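Local coordinates for mandelate racemase/muconate lactonizing enzyme family protein (Azoarcus sp., PDB 2QDE) that belongs to the enolase superfamily and binds a metal ion, here barium, at a carboxylate-rich site in its TIM-barrel domain, at residues L154-A168 / V182-I196. Residues are numbered along the deposited sequence; the frame is centred on the assembly and turned at random.
Sequences LAVLREGFHFVKLKA and VRRAVGDDVDLFIDI. With BA (barium ion), chain I.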
# COMPACT_ATOMS: atom_id res chain seq x y z
N LEU A 154 33.67 -32.95 -3.55
CA LEU A 154 33.73 -34.21 -2.82
C LEU A 154 34.78 -34.16 -1.72
O LEU A 154 34.55 -34.67 -0.63
CB LEU A 154 34.02 -35.35 -3.79
CG LEU A 154 32.89 -35.71 -4.76
CD1 LEU A 154 33.40 -36.66 -5.83
CD2 LEU A 154 31.75 -36.34 -3.98
N ALA A 155 35.93 -33.55 -2.00
CA ALA A 155 37.00 -33.44 -1.01
C ALA A 155 36.52 -32.61 0.18
O ALA A 155 36.76 -32.96 1.33
CB ALA A 155 38.23 -32.79 -1.64
N VAL A 156 35.85 -31.51 -0.12
CA VAL A 156 35.32 -30.62 0.91
C VAL A 156 34.31 -31.34 1.79
O VAL A 156 34.34 -31.22 3.01
CB VAL A 156 34.64 -29.38 0.27
CG1 VAL A 156 33.85 -28.63 1.32
CG2 VAL A 156 35.70 -28.48 -0.34
N LEU A 157 33.40 -32.09 1.16
CA LEU A 157 32.40 -32.83 1.91
C LEU A 157 33.06 -33.91 2.76
O LEU A 157 32.65 -34.14 3.90
CB LEU A 157 31.37 -33.45 0.95
CG LEU A 157 30.44 -32.43 0.28
CD1 LEU A 157 29.65 -33.08 -0.83
CD2 LEU A 157 29.52 -31.81 1.33
N ARG A 158 34.08 -34.57 2.22
CA ARG A 158 34.78 -35.61 2.97
C ARG A 158 35.44 -35.06 4.23
O ARG A 158 35.54 -35.76 5.25
CB ARG A 158 35.84 -36.30 2.09
CG ARG A 158 35.36 -37.59 1.44
CD ARG A 158 36.48 -38.33 0.70
NE ARG A 158 36.70 -37.80 -0.65
CZ ARG A 158 37.79 -37.13 -1.02
NH1 ARG A 158 38.76 -36.89 -0.14
NH2 ARG A 158 37.90 -36.69 -2.27
N GLU A 159 35.88 -33.81 4.17
CA GLU A 159 36.53 -33.16 5.31
C GLU A 159 35.54 -32.85 6.43
O GLU A 159 35.94 -32.70 7.58
CB GLU A 159 37.22 -31.88 4.84
CG GLU A 159 38.02 -31.14 5.92
CD GLU A 159 39.05 -32.02 6.60
OE1 GLU A 159 39.65 -32.88 5.92
OE2 GLU A 159 39.27 -31.84 7.82
N GLY A 160 34.26 -32.76 6.08
CA GLY A 160 33.24 -32.49 7.10
C GLY A 160 32.40 -31.23 6.92
O GLY A 160 31.48 -30.98 7.70
N PHE A 161 32.71 -30.43 5.91
CA PHE A 161 31.95 -29.21 5.69
C PHE A 161 30.46 -29.46 5.45
O PHE A 161 30.07 -30.48 4.88
CB PHE A 161 32.60 -28.41 4.57
CG PHE A 161 33.95 -27.86 4.96
CD1 PHE A 161 35.10 -28.62 4.81
CD2 PHE A 161 34.05 -26.60 5.55
CE1 PHE A 161 36.34 -28.15 5.25
CE2 PHE A 161 35.28 -26.11 5.99
CZ PHE A 161 36.43 -26.89 5.84
N HIS A 162 29.65 -28.50 5.89
CA HIS A 162 28.19 -28.58 5.86
C HIS A 162 27.44 -28.12 4.61
O HIS A 162 26.26 -28.43 4.46
CB HIS A 162 27.68 -27.86 7.10
CG HIS A 162 28.34 -28.34 8.35
ND1 HIS A 162 27.81 -29.33 9.15
CD2 HIS A 162 29.54 -28.02 8.90
CE1 HIS A 162 28.65 -29.60 10.13
NE2 HIS A 162 29.71 -28.83 10.00
N PHE A 163 28.10 -27.37 3.75
CA PHE A 163 27.46 -26.97 2.50
C PHE A 163 28.53 -26.64 1.48
O PHE A 163 29.70 -26.54 1.81
CB PHE A 163 26.48 -25.79 2.71
CG PHE A 163 27.11 -24.50 3.14
CD1 PHE A 163 27.83 -23.72 2.23
CD2 PHE A 163 26.93 -24.03 4.43
CE1 PHE A 163 28.35 -22.48 2.62
CE2 PHE A 163 27.44 -22.79 4.83
CZ PHE A 163 28.15 -22.02 3.92
N VAL A 164 28.11 -26.51 0.23
CA VAL A 164 29.03 -26.21 -0.86
C VAL A 164 28.47 -25.05 -1.68
O VAL A 164 27.37 -25.14 -2.21
CB VAL A 164 29.22 -27.44 -1.76
CG1 VAL A 164 30.00 -27.07 -3.00
CG2 VAL A 164 29.94 -28.54 -0.99
N LYS A 165 29.25 -23.98 -1.79
CA LYS A 165 28.84 -22.80 -2.54
C LYS A 165 29.69 -22.62 -3.81
O LYS A 165 30.91 -22.77 -3.75
CB LYS A 165 28.98 -21.57 -1.64
CG LYS A 165 28.83 -20.23 -2.34
CD LYS A 165 28.93 -19.09 -1.33
CE LYS A 165 29.18 -17.77 -2.01
NZ LYS A 165 29.18 -16.66 -1.03
N LEU A 166 29.03 -22.32 -4.93
CA LEU A 166 29.72 -22.12 -6.21
C LEU A 166 29.57 -20.68 -6.69
O LEU A 166 28.58 -20.01 -6.39
CB LEU A 166 29.14 -23.06 -7.29
CG LEU A 166 28.93 -24.53 -6.90
CD1 LEU A 166 28.15 -25.24 -7.99
CD2 LEU A 166 30.27 -25.22 -6.65
N LYS A 167 30.56 -20.20 -7.44
CA LYS A 167 30.47 -18.85 -8.00
C LYS A 167 30.04 -18.98 -9.45
O LYS A 167 30.67 -19.71 -10.23
CB LYS A 167 31.82 -18.14 -7.90
CG LYS A 167 32.25 -17.93 -6.47
CD LYS A 167 33.46 -17.02 -6.34
CE LYS A 167 33.75 -16.76 -4.86
NZ LYS A 167 35.04 -16.02 -4.67
N ALA A 168 28.98 -18.27 -9.84
CA ALA A 168 28.45 -18.38 -11.19
C ALA A 168 28.80 -17.19 -12.07
O ALA A 168 28.03 -16.22 -12.12
CB ALA A 168 26.94 -18.53 -11.10
N VAL A 182 28.54 -30.79 -10.61
CA VAL A 182 28.69 -30.82 -9.16
C VAL A 182 27.53 -31.55 -8.48
O VAL A 182 27.74 -32.36 -7.58
CB VAL A 182 28.81 -29.39 -8.59
CG1 VAL A 182 28.97 -29.44 -7.08
CG2 VAL A 182 29.99 -28.68 -9.23
N ARG A 183 26.30 -31.26 -8.92
CA ARG A 183 25.11 -31.90 -8.34
C ARG A 183 25.14 -33.42 -8.48
O ARG A 183 24.79 -34.14 -7.55
CB ARG A 183 23.84 -31.38 -9.02
CG ARG A 183 22.54 -32.07 -8.57
CD ARG A 183 21.80 -31.25 -7.52
NE ARG A 183 22.23 -31.55 -6.17
CZ ARG A 183 21.97 -30.80 -5.10
NH1 ARG A 183 21.27 -29.68 -5.21
NH2 ARG A 183 22.41 -31.19 -3.91
N ARG A 184 25.53 -33.90 -9.66
CA ARG A 184 25.59 -35.33 -9.93
C ARG A 184 26.57 -36.02 -9.00
O ARG A 184 26.34 -37.14 -8.54
CB ARG A 184 26.01 -35.60 -11.38
CG ARG A 184 26.10 -37.09 -11.73
CD ARG A 184 27.00 -37.34 -12.94
NE ARG A 184 28.37 -36.86 -12.70
CZ ARG A 184 29.22 -37.39 -11.83
NH1 ARG A 184 28.88 -38.45 -11.09
NH2 ARG A 184 30.43 -36.86 -11.68
N ALA A 185 27.67 -35.33 -8.72
CA ALA A 185 28.71 -35.86 -7.86
C ALA A 185 28.32 -35.92 -6.38
O ALA A 185 28.44 -36.97 -5.75
CB ALA A 185 29.99 -35.04 -8.03
N VAL A 186 27.85 -34.80 -5.84
CA VAL A 186 27.49 -34.75 -4.43
C VAL A 186 26.13 -35.33 -4.06
O VAL A 186 25.84 -35.56 -2.89
CB VAL A 186 27.56 -33.29 -3.91
CG1 VAL A 186 28.95 -32.71 -4.17
CG2 VAL A 186 26.49 -32.44 -4.58
N GLY A 187 25.28 -35.57 -5.06
CA GLY A 187 23.97 -36.14 -4.76
C GLY A 187 22.92 -35.10 -4.40
O GLY A 187 23.23 -33.93 -4.19
N ASP A 188 21.67 -35.54 -4.30
CA ASP A 188 20.56 -34.64 -4.00
C ASP A 188 20.43 -34.20 -2.55
O ASP A 188 19.73 -33.22 -2.26
CB ASP A 188 19.22 -35.26 -4.41
CG ASP A 188 19.21 -35.79 -5.84
OD1 ASP A 188 19.78 -35.14 -6.74
OD2 ASP A 188 18.59 -36.87 -6.05
N ASP A 189 21.09 -34.90 -1.62
CA ASP A 189 20.99 -34.56 -0.21
C ASP A 189 21.95 -33.50 0.30
O ASP A 189 21.81 -33.02 1.43
CB ASP A 189 21.13 -35.83 0.65
CG ASP A 189 20.27 -36.97 0.14
OD1 ASP A 189 19.26 -36.69 -0.57
OD2 ASP A 189 20.58 -38.15 0.45
N VAL A 190 22.93 -33.12 -0.51
CA VAL A 190 23.90 -32.10 -0.12
C VAL A 190 23.38 -30.68 -0.34
O VAL A 190 22.76 -30.40 -1.37
CB VAL A 190 25.22 -32.28 -0.89
CG1 VAL A 190 26.10 -31.05 -0.73
CG2 VAL A 190 25.94 -33.52 -0.39
N ASP A 191 23.63 -29.81 0.63
CA ASP A 191 23.23 -28.40 0.58
C ASP A 191 24.15 -27.71 -0.44
O ASP A 191 25.32 -27.46 -0.17
CB ASP A 191 23.40 -27.76 1.96
CG ASP A 191 23.04 -26.27 1.99
OD1 ASP A 191 22.86 -25.66 0.91
OD2 ASP A 191 22.95 -25.70 3.10
N LEU A 192 23.61 -27.43 -1.62
CA LEU A 192 24.39 -26.80 -2.69
C LEU A 192 23.71 -25.52 -3.20
O LEU A 192 22.50 -25.53 -3.45
CB LEU A 192 24.54 -27.78 -3.85
CG LEU A 192 25.22 -27.28 -5.12
CD1 LEU A 192 26.70 -27.02 -4.84
CD2 LEU A 192 25.05 -28.32 -6.24
N PHE A 193 24.46 -24.44 -3.32
CA PHE A 193 23.90 -23.20 -3.84
C PHE A 193 24.93 -22.38 -4.61
O PHE A 193 26.11 -22.71 -4.60
CB PHE A 193 23.23 -22.37 -2.73
CG PHE A 193 24.16 -21.85 -1.67
CD1 PHE A 193 24.67 -20.56 -1.74
CD2 PHE A 193 24.47 -22.64 -0.55
CE1 PHE A 193 25.48 -20.04 -0.71
CE2 PHE A 193 25.27 -22.14 0.49
CZ PHE A 193 25.77 -20.83 0.41
N ILE A 194 24.47 -21.33 -5.28
CA ILE A 194 25.37 -20.49 -6.08
C ILE A 194 25.31 -19.01 -5.71
O ILE A 194 24.30 -18.53 -5.20
CB ILE A 194 25.08 -20.64 -7.58
CG1 ILE A 194 23.62 -20.24 -7.87
CG2 ILE A 194 25.33 -22.07 -8.02
CD1 ILE A 194 23.27 -20.23 -9.34
N ASP A 195 26.40 -18.30 -6.00
CA ASP A 195 26.52 -16.88 -5.71
C ASP A 195 26.75 -16.13 -7.02
O ASP A 195 27.68 -16.45 -7.76
CB ASP A 195 27.71 -16.67 -4.77
CG ASP A 195 27.79 -15.26 -4.22
OD1 ASP A 195 27.07 -14.37 -4.71
OD2 ASP A 195 28.60 -15.05 -3.28
N ILE A 196 25.91 -15.14 -7.30
CA ILE A 196 25.99 -14.37 -8.55
C ILE A 196 26.68 -13.02 -8.38
O ILE A 196 27.08 -12.40 -9.36
CB ILE A 196 24.57 -14.12 -9.13
CG1 ILE A 196 23.71 -15.37 -8.96
CG2 ILE A 196 24.67 -13.76 -10.60
CD1 ILE A 196 24.26 -16.61 -9.65
BA BA I . 28.33 -12.40 -2.64
O HOH W 1 24.90 -30.64 2.93
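Neighbouring parallel strands of the enolase-superfamily TIM barrel, 164-167 and 192-195, joined through helix 172-186 as a beta-alpha-beta crossover, meet here with Val164 beside Leu192 and Lys167 beside Asp195. Five backbone hydrogen bonds zip them together, from Val164 N to Asp191 O (3.0 Å) up to Ala168 N to Asp195 O (3.1 Å).

The face bearing Val164, Leu166, Leu192 and Ile194 packs against the surrounding helices: Leu166 lays CD1 against Leu192 CD1 (3.9 Å) and reaches tip to tip toward Val182 of the crossover helix. The face with Lys165, Phe193 and Asp195 is the barrel-interior side that carries the metal site. There Lys165, its CG anti to the backbone N (chi1 170°) and its chain extended, runs past the Phe193 ring with CB over one face, 4.1 Å from the ring centroid. That course brings Lys165 NZ to Asp195 OD2 at 2.8 Å, a salt bridge made on the anti side of the carboxylate and 30° out of its plane.

Asp195 holds the barium ion through both carboxylate oxygens, OD2 at 2.7 Å and OD1 at a longer 3.1 Å; Asn197, Glu221 and Asp246 complete the protein ligands. Lys165 NZ also makes a salt bridge to Glu221, so it contacts two metal ligands and probably helps to hold both carboxylates in place.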